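Long-range contact in EH1AB1 (Metagenome, PDB 6I8F), which probably hydrolyses esters, as a metagenome-derived hydrolase of the alpha/beta hydrolase fold: residues P204-R215 / D270-Y279. Residues are numbered along the deposited sequence; the frame is centred on the assembly and turned at random.
Sequences PATDSSRESASR and DPLRDEGRAY
Glu275 OE2 accepts three protein donors from 204-215. Thr206 N reaches the anti lone pair of Glu275 OE2 at 2.9 Å, Arg215 NH2 takes the syn lone pair of that OE2 at 3.1 Å in a nearly straight bond (174°), and Asp207 N comes from above the carboxylate plane. Arg215 NE meets OE1 of Glu275 at 2.7 Å, completing a side-on, two-nitrogen salt bridge whose guanidinium and carboxylate planes lie 8° apart; Leu272 CD2 covers one guanidinium face, 3.4 Å from Arg215 NH2. Glu275 CG sits between its own backbone N and carbonyl carbon (chi1 77°), and from there the extended chain carries the carboxylate into the loop. Two waters also donate to OE1, one of them linking it to Arg210 O and Ser212 N. A glutamine here would probably leave Arg215 without its countercharge and weaken the hold on the Thr206 and Asp207 amides.

At the helix starts, Ser214 and Asp274 bond reciprocally: Ser214 N donates to Asp274 OD2 (3.0 Å), and Asp274 N to Ser214 OG (3.2 Å). Ser214 OG in turn donates to Pro271 O at 2.6 Å, from above the carbonyl plane. Ser212 OG caps helix 213-219 through Arg215 N, while Asp270 OD1 accepts from Leu272 N. With OD2 of Asp270 bonded to His300 ND1, the contact joins the loop after strand 198-202 to the acid-bearing turn of a probable Ser-His-Asp catalytic triad, as in alpha/beta hydrolases.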
ATOM      1  N   PRO A 204       0.483 -14.585  -3.107  1.00 19.11           N
ATOM      2  CA  PRO A 204      -0.405 -15.736  -3.246  1.00 20.25           C
ATOM      3  C   PRO A 204      -0.175 -16.483  -4.566  1.00 20.60           C
ATOM      4  O   PRO A 204       0.238 -15.869  -5.547  1.00 21.04           O
ATOM      5  CB  PRO A 204      -1.803 -15.094  -3.244  1.00 20.03           C
ATOM      6  CG  PRO A 204      -1.575 -13.712  -3.835  1.00 19.65           C
ATOM      7  CD  PRO A 204      -0.211 -13.305  -3.319  1.00 19.57           C
ATOM      8  N   ALA A 205      -0.423 -17.797  -4.551  1.00 21.48           N
ATOM      9  CA  ALA A 205      -0.723 -18.579  -5.745  1.00 22.53           C
ATOM     10  C   ALA A 205      -2.185 -18.315  -6.109  1.00 22.03           C
ATOM     11  O   ALA A 205      -3.036 -18.406  -5.245  1.00 24.65           O
ATOM     12  CB  ALA A 205      -0.508 -20.048  -5.476  1.00 22.30           C
ATOM     13  N   THR A 206      -2.469 -17.956  -7.361  1.00 21.71           N
ATOM     14  CA  THR A 206      -3.847 -17.600  -7.735  1.00 21.20           C
ATOM     15  C   THR A 206      -4.328 -18.345  -8.985  1.00 21.56           C
ATOM     16  O   THR A 206      -5.510 -18.253  -9.323  1.00 20.17           O
ATOM     17  CB  THR A 206      -3.999 -16.091  -7.951  1.00 20.96           C
ATOM     18  OG1 THR A 206      -3.219 -15.709  -9.089  1.00 20.11           O
ATOM     19  CG2 THR A 206      -3.613 -15.293  -6.723  1.00 20.73           C
ATOM     20  N   ASP A 207      -3.435 -19.051  -9.682  1.00 23.13           N
ATOM     21  CA  ASP A 207      -3.824 -19.709 -10.942  1.00 25.39           C
ATOM     22  C   ASP A 207      -2.986 -20.982 -11.143  1.00 25.88           C
ATOM     23  O   ASP A 207      -1.795 -20.909 -11.434  1.00 24.49           O
ATOM     24  CB  ASP A 207      -3.688 -18.730 -12.107  1.00 25.44           C
ATOM     25  CG  ASP A 207      -4.218 -19.236 -13.443  1.00 26.74           C
ATOM     26  OD1 ASP A 207      -4.856 -20.318 -13.462  1.00 26.51           O
ATOM     27  OD2 ASP A 207      -3.976 -18.539 -14.462  1.00 27.17           O
ATOM     28  N   SER A 208      -3.649 -22.135 -11.011  1.00 27.12           N
ATOM     29  CA  SER A 208      -3.043 -23.441 -11.200  1.00 29.71           C
ATOM     30  C   SER A 208      -3.226 -23.958 -12.638  1.00 32.09           C
ATOM     31  O   SER A 208      -2.772 -25.063 -12.963  1.00 32.89           O
ATOM     32  CB  SER A 208      -3.627 -24.423 -10.231  1.00 30.35           C
ATOM     33  OG  SER A 208      -3.400 -24.019  -8.892  1.00 31.72           O
ATOM     34  N   SER A 209      -3.897 -23.175 -13.489  1.00 33.52           N
ATOM     35  CA  SER A 209      -4.384 -23.658 -14.775  1.00 35.22           C
ATOM     36  C   SER A 209      -3.423 -23.284 -15.912  1.00 37.90           C
ATOM     37  O   SER A 209      -3.377 -23.975 -16.920  1.00 41.38           O
ATOM     38  CB  SER A 209      -5.767 -23.136 -15.048  1.00 33.45           C
ATOM     39  OG  SER A 209      -5.702 -21.774 -15.428  1.00 31.93           O
ATOM     40  N   ARG A 210      -2.677 -22.189 -15.748  1.00 38.99           N
ATOM     41  CA  ARG A 210      -1.788 -21.663 -16.789  1.00 41.43           C
ATOM     42  C   ARG A 210      -0.419 -21.343 -16.181  1.00 40.67           C
ATOM     43  O   ARG A 210      -0.305 -21.133 -14.971  1.00 37.41           O
ATOM     44  CB  ARG A 210      -2.380 -20.393 -17.413  1.00 43.66           C
ATOM     45  CG  ARG A 210      -3.775 -20.561 -18.002  1.00 45.74           C
ATOM     46  CD  ARG A 210      -4.384 -19.234 -18.426  1.00 48.84           C
ATOM     47  NE  ARG A 210      -4.742 -18.392 -17.287  1.00 51.18           N
ATOM     48  CZ  ARG A 210      -5.073 -17.107 -17.371  1.00 50.99           C
ATOM     49  NH1 ARG A 210      -5.448 -16.444 -16.290  1.00 48.41           N
ATOM     50  NH2 ARG A 210      -5.030 -16.488 -18.538  1.00 51.97           N
ATOM     51  N   GLU A 211       0.607 -21.311 -17.039  1.00 42.48           N
ATOM     52  CA  GLU A 211       1.936 -20.848 -16.664  1.00 46.56           C
ATOM     53  C   GLU A 211       2.130 -19.414 -17.170  1.00 44.70           C
ATOM     54  O   GLU A 211       2.231 -19.181 -18.371  1.00 45.70           O
ATOM     55  CB  GLU A 211       3.031 -21.760 -17.223  1.00 51.24           C
ATOM     56  CG  GLU A 211       3.180 -23.065 -16.460  1.00 56.83           C
ATOM     57  CD  GLU A 211       4.579 -23.658 -16.457  1.00 59.54           C
ATOM     58  OE1 GLU A 211       4.700 -24.864 -16.167  1.00 63.95           O
ATOM     59  OE2 GLU A 211       5.543 -22.912 -16.722  1.00 61.79           O
ATOM     60  N   SER A 212       2.175 -18.467 -16.232  1.00 38.92           N
ATOM     61  CA  SER A 212       2.530 -17.082 -16.509  1.00 35.53           C
ATOM     62  C   SER A 212       3.976 -16.994 -17.018  1.00 33.61           C
ATOM     63  O   SER A 212       4.776 -17.914 -16.813  1.00 36.32           O
ATOM     64  CB  SER A 212       2.377 -16.261 -15.259  1.00 34.35           C
ATOM     65  OG  SER A 212       3.396 -16.607 -14.331  1.00 31.66           O
ATOM     66  N   ALA A 213       4.328 -15.850 -17.610  1.00 30.97           N
ATOM     67  CA  ALA A 213       5.709 -15.576 -18.004  1.00 33.29           C
ATOM     68  C   ALA A 213       6.662 -15.793 -16.815  1.00 34.37           C
ATOM     69  O   ALA A 213       7.705 -16.436 -16.974  1.00 34.47           O
ATOM     70  CB  ALA A 213       5.835 -14.179 -18.563  1.00 32.62           C
ATOM     71  N   SER A 214       6.301 -15.277 -15.624  1.00 32.75           N
ATOM     72  CA  SER A 214       7.182 -15.366 -14.452  1.00 30.51           C
ATOM     73  C   SER A 214       7.356 -16.829 -14.013  1.00 31.99           C
ATOM     74  O   SER A 214       8.468 -17.218 -13.648  1.00 33.98           O
ATOM     75  CB  SER A 214       6.749 -14.454 -13.302  1.00 30.13           C
ATOM     76  OG  SER A 214       5.473 -14.793 -12.781  1.00 27.37           O
ATOM     77  N   ARG A 215       6.288 -17.636 -14.051  1.00 31.37           N
ATOM     78  CA  ARG A 215       6.408 -19.079 -13.755  1.00 35.60           C
ATOM     79  C   ARG A 215       7.384 -19.758 -14.738  1.00 39.57           C
ATOM     80  O   ARG A 215       8.188 -20.591 -14.327  1.00 42.58           O
ATOM     81  CB  ARG A 215       5.049 -19.788 -13.786  1.00 35.29           C
ATOM     82  CG  ARG A 215       4.439 -20.026 -12.413  1.00 38.27           C
ATOM     83  CD  ARG A 215       3.018 -20.541 -12.504  1.00 40.24           C
ATOM     84  NE  ARG A 215       2.273 -20.451 -11.255  1.00 42.54           N
ATOM     85  CZ  ARG A 215       1.826 -21.491 -10.552  1.00 44.88           C
ATOM     86  NH1 ARG A 215       2.293 -22.708 -10.775  1.00 46.65           N
ATOM     87  NH2 ARG A 215       0.908 -21.311  -9.625  1.00 43.43           N
ATOM     88  N   ASP A 270      10.208 -14.061  -8.291  1.00 25.74           N
ATOM     89  CA  ASP A 270       9.216 -15.013  -7.812  1.00 25.42           C
ATOM     90  C   ASP A 270       8.380 -15.478  -8.996  1.00 24.68           C
ATOM     91  O   ASP A 270       7.786 -14.655  -9.682  1.00 22.92           O
ATOM     92  CB  ASP A 270       8.336 -14.377  -6.730  1.00 24.34           C
ATOM     93  CG  ASP A 270       7.324 -15.302  -6.088  1.00 24.93           C
ATOM     94  OD1 ASP A 270       7.184 -16.452  -6.562  1.00 25.90           O
ATOM     95  OD2 ASP A 270       6.682 -14.868  -5.105  1.00 26.47           O
ATOM     96  N   PRO A 271       8.281 -16.799  -9.265  1.00 26.94           N
ATOM     97  CA  PRO A 271       7.400 -17.294 -10.330  1.00 27.13           C
ATOM     98  C   PRO A 271       5.921 -16.897 -10.180  1.00 25.18           C
ATOM     99  O   PRO A 271       5.239 -16.792 -11.189  1.00 23.80           O
ATOM    100  CB  PRO A 271       7.566 -18.825 -10.278  1.00 26.68           C
ATOM    101  CG  PRO A 271       8.146 -19.089  -8.908  1.00 28.39           C
ATOM    102  CD  PRO A 271       9.016 -17.886  -8.602  1.00 26.85           C
ATOM    103  N   LEU A 272       5.453 -16.687  -8.938  1.00 24.80           N
ATOM    104  CA  LEU A 272       4.045 -16.352  -8.650  1.00 23.90           C
ATOM    105  C   LEU A 272       3.785 -14.840  -8.771  1.00 22.52           C
ATOM    106  O   LEU A 272       2.647 -14.411  -8.601  1.00 20.95           O
ATOM    107  CB  LEU A 272       3.671 -16.825  -7.240  1.00 24.88           C
ATOM    108  CG  LEU A 272       3.711 -18.329  -6.967  1.00 25.92           C
ATOM    109  CD1 LEU A 272       3.084 -18.626  -5.617  1.00 26.45           C
ATOM    110  CD2 LEU A 272       3.006 -19.124  -8.048  1.00 26.18           C
ATOM    111  N   ARG A 273       4.826 -14.051  -9.068  1.00 22.16           N
ATOM    112  CA  ARG A 273       4.729 -12.595  -9.153  1.00 23.75           C
ATOM    113  C   ARG A 273       3.589 -12.176 -10.095  1.00 23.37           C
ATOM    114  O   ARG A 273       2.733 -11.374  -9.693  1.00 21.92           O
ATOM    115  CB  ARG A 273       6.069 -12.000  -9.607  1.00 26.01           C
ATOM    116  CG  ARG A 273       6.131 -10.479  -9.575  1.00 28.37           C
ATOM    117  CD  ARG A 273       7.370  -9.965 -10.295  1.00 30.59           C
ATOM    118  NE  ARG A 273       7.387 -10.408 -11.686  1.00 30.19           N
ATOM    119  CZ  ARG A 273       8.379 -10.197 -12.545  1.00 30.84           C
ATOM    120  NH1 ARG A 273       9.499  -9.622 -12.149  1.00 30.80           N
ATOM    121  NH2 ARG A 273       8.227 -10.540 -13.811  1.00 30.98           N
ATOM    122  N   ASP A 274       3.575 -12.702 -11.333  1.00 21.86           N
ATOM    123  CA  ASP A 274       2.650 -12.210 -12.371  1.00 22.65           C
ATOM    124  C   ASP A 274       1.193 -12.484 -11.969  1.00 21.89           C
ATOM    125  O   ASP A 274       0.332 -11.636 -12.129  1.00 23.80           O
ATOM    126  CB  ASP A 274       2.966 -12.795 -13.755  1.00 24.45           C
ATOM    127  CG  ASP A 274       4.269 -12.299 -14.373  1.00 26.14           C
ATOM    128  OD1 ASP A 274       4.922 -11.416 -13.763  1.00 26.10           O
ATOM    129  OD2 ASP A 274       4.620 -12.794 -15.470  1.00 29.19           O
ATOM    130  N   GLU A 275       0.908 -13.675 -11.450  1.00 21.58           N
ATOM    131  CA  GLU A 275      -0.468 -14.043 -11.145  1.00 21.76           C
ATOM    132  C   GLU A 275      -0.933 -13.323  -9.863  1.00 21.59           C
ATOM    133  O   GLU A 275      -2.134 -13.102  -9.673  1.00 21.02           O
ATOM    134  CB  GLU A 275      -0.595 -15.566 -11.106  1.00 23.06           C
ATOM    135  CG  GLU A 275      -0.055 -16.228  -9.853  1.00 24.25           C
ATOM    136  CD  GLU A 275       0.216 -17.716 -10.045  1.00 25.34           C
ATOM    137  OE1 GLU A 275       0.955 -18.053 -10.987  1.00 26.90           O
ATOM    138  OE2 GLU A 275      -0.317 -18.529  -9.265  1.00 25.09           O
ATOM    139  N   GLY A 276       0.011 -12.951  -8.987  1.00 20.71           N
ATOM    140  CA  GLY A 276      -0.317 -12.107  -7.837  1.00 19.83           C
ATOM    141  C   GLY A 276      -0.770 -10.730  -8.292  1.00 19.39           C
ATOM    142  O   GLY A 276      -1.836 -10.226  -7.895  1.00 18.26           O
ATOM    143  N   ARG A 277       0.031 -10.134  -9.174  1.00 18.78           N
ATOM    144  CA  ARG A 277      -0.269  -8.819  -9.704  1.00 20.38           C
ATOM    145  C   ARG A 277      -1.586  -8.869 -10.491  1.00 20.36           C
ATOM    146  O   ARG A 277      -2.453  -7.993 -10.334  1.00 19.98           O
ATOM    147  CB  ARG A 277       0.874  -8.307 -10.582  1.00 22.08           C
ATOM    148  CG  ARG A 277       0.704  -6.848 -10.968  1.00 23.52           C
ATOM    149  CD  ARG A 277       1.881  -6.337 -11.766  1.00 25.15           C
ATOM    150  NE  ARG A 277       1.672  -4.937 -12.090  1.00 24.84           N
ATOM    151  CZ  ARG A 277       2.372  -4.258 -12.982  1.00 26.22           C
ATOM    152  NH1 ARG A 277       3.386  -4.843 -13.608  1.00 25.93           N
ATOM    153  NH2 ARG A 277       2.027  -3.010 -13.261  1.00 24.98           N
ATOM    154  N   ALA A 278      -1.741  -9.911 -11.315  1.00 20.04           N
ATOM    155  CA  ALA A 278      -2.976 -10.128 -12.076  1.00 20.07           C
ATOM    156  C   ALA A 278      -4.194 -10.097 -11.149  1.00 18.93           C
ATOM    157  O   ALA A 278      -5.220  -9.518 -11.498  1.00 19.20           O
ATOM    158  CB  ALA A 278      -2.899 -11.434 -12.834  1.00 20.98           C
ATOM    159  N   TYR A 279      -4.085 -10.738  -9.978  1.00 18.90           N
ATOM    160  CA  TYR A 279      -5.193 -10.791  -9.000  1.00 17.84           C
ATOM    161  C   TYR A 279      -5.549  -9.374  -8.508  1.00 17.85           C
ATOM    162  O   TYR A 279      -6.739  -8.987  -8.444  1.00 17.05           O
ATOM    163  CB  TYR A 279      -4.853 -11.747  -7.854  1.00 18.43           C
ATOM    164  CG  TYR A 279      -6.078 -12.269  -7.147  1.00 17.80           C
ATOM    165  CD1 TYR A 279      -6.805 -13.326  -7.669  1.00 18.11           C
ATOM    166  CD2 TYR A 279      -6.542 -11.674  -5.989  1.00 17.71           C
ATOM    167  CE1 TYR A 279      -7.944 -13.804  -7.038  1.00 18.05           C
ATOM    168  CE2 TYR A 279      -7.685 -12.125  -5.348  1.00 17.60           C
ATOM    169  CZ  TYR A 279      -8.384 -13.203  -5.870  1.00 18.52           C
ATOM    170  OH  TYR A 279      -9.517 -13.648  -5.253  1.00 16.98           O
TER
HETATM  171  O   HOH W   1       2.000 -13.718  -5.898  1.00 17.50           O
HETATM  172  O   HOH W   2       0.263 -18.737 -13.716  1.00 29.72           O
HETATM  173  O   HOH W   3       2.715 -16.081 -11.822  1.00 21.43           O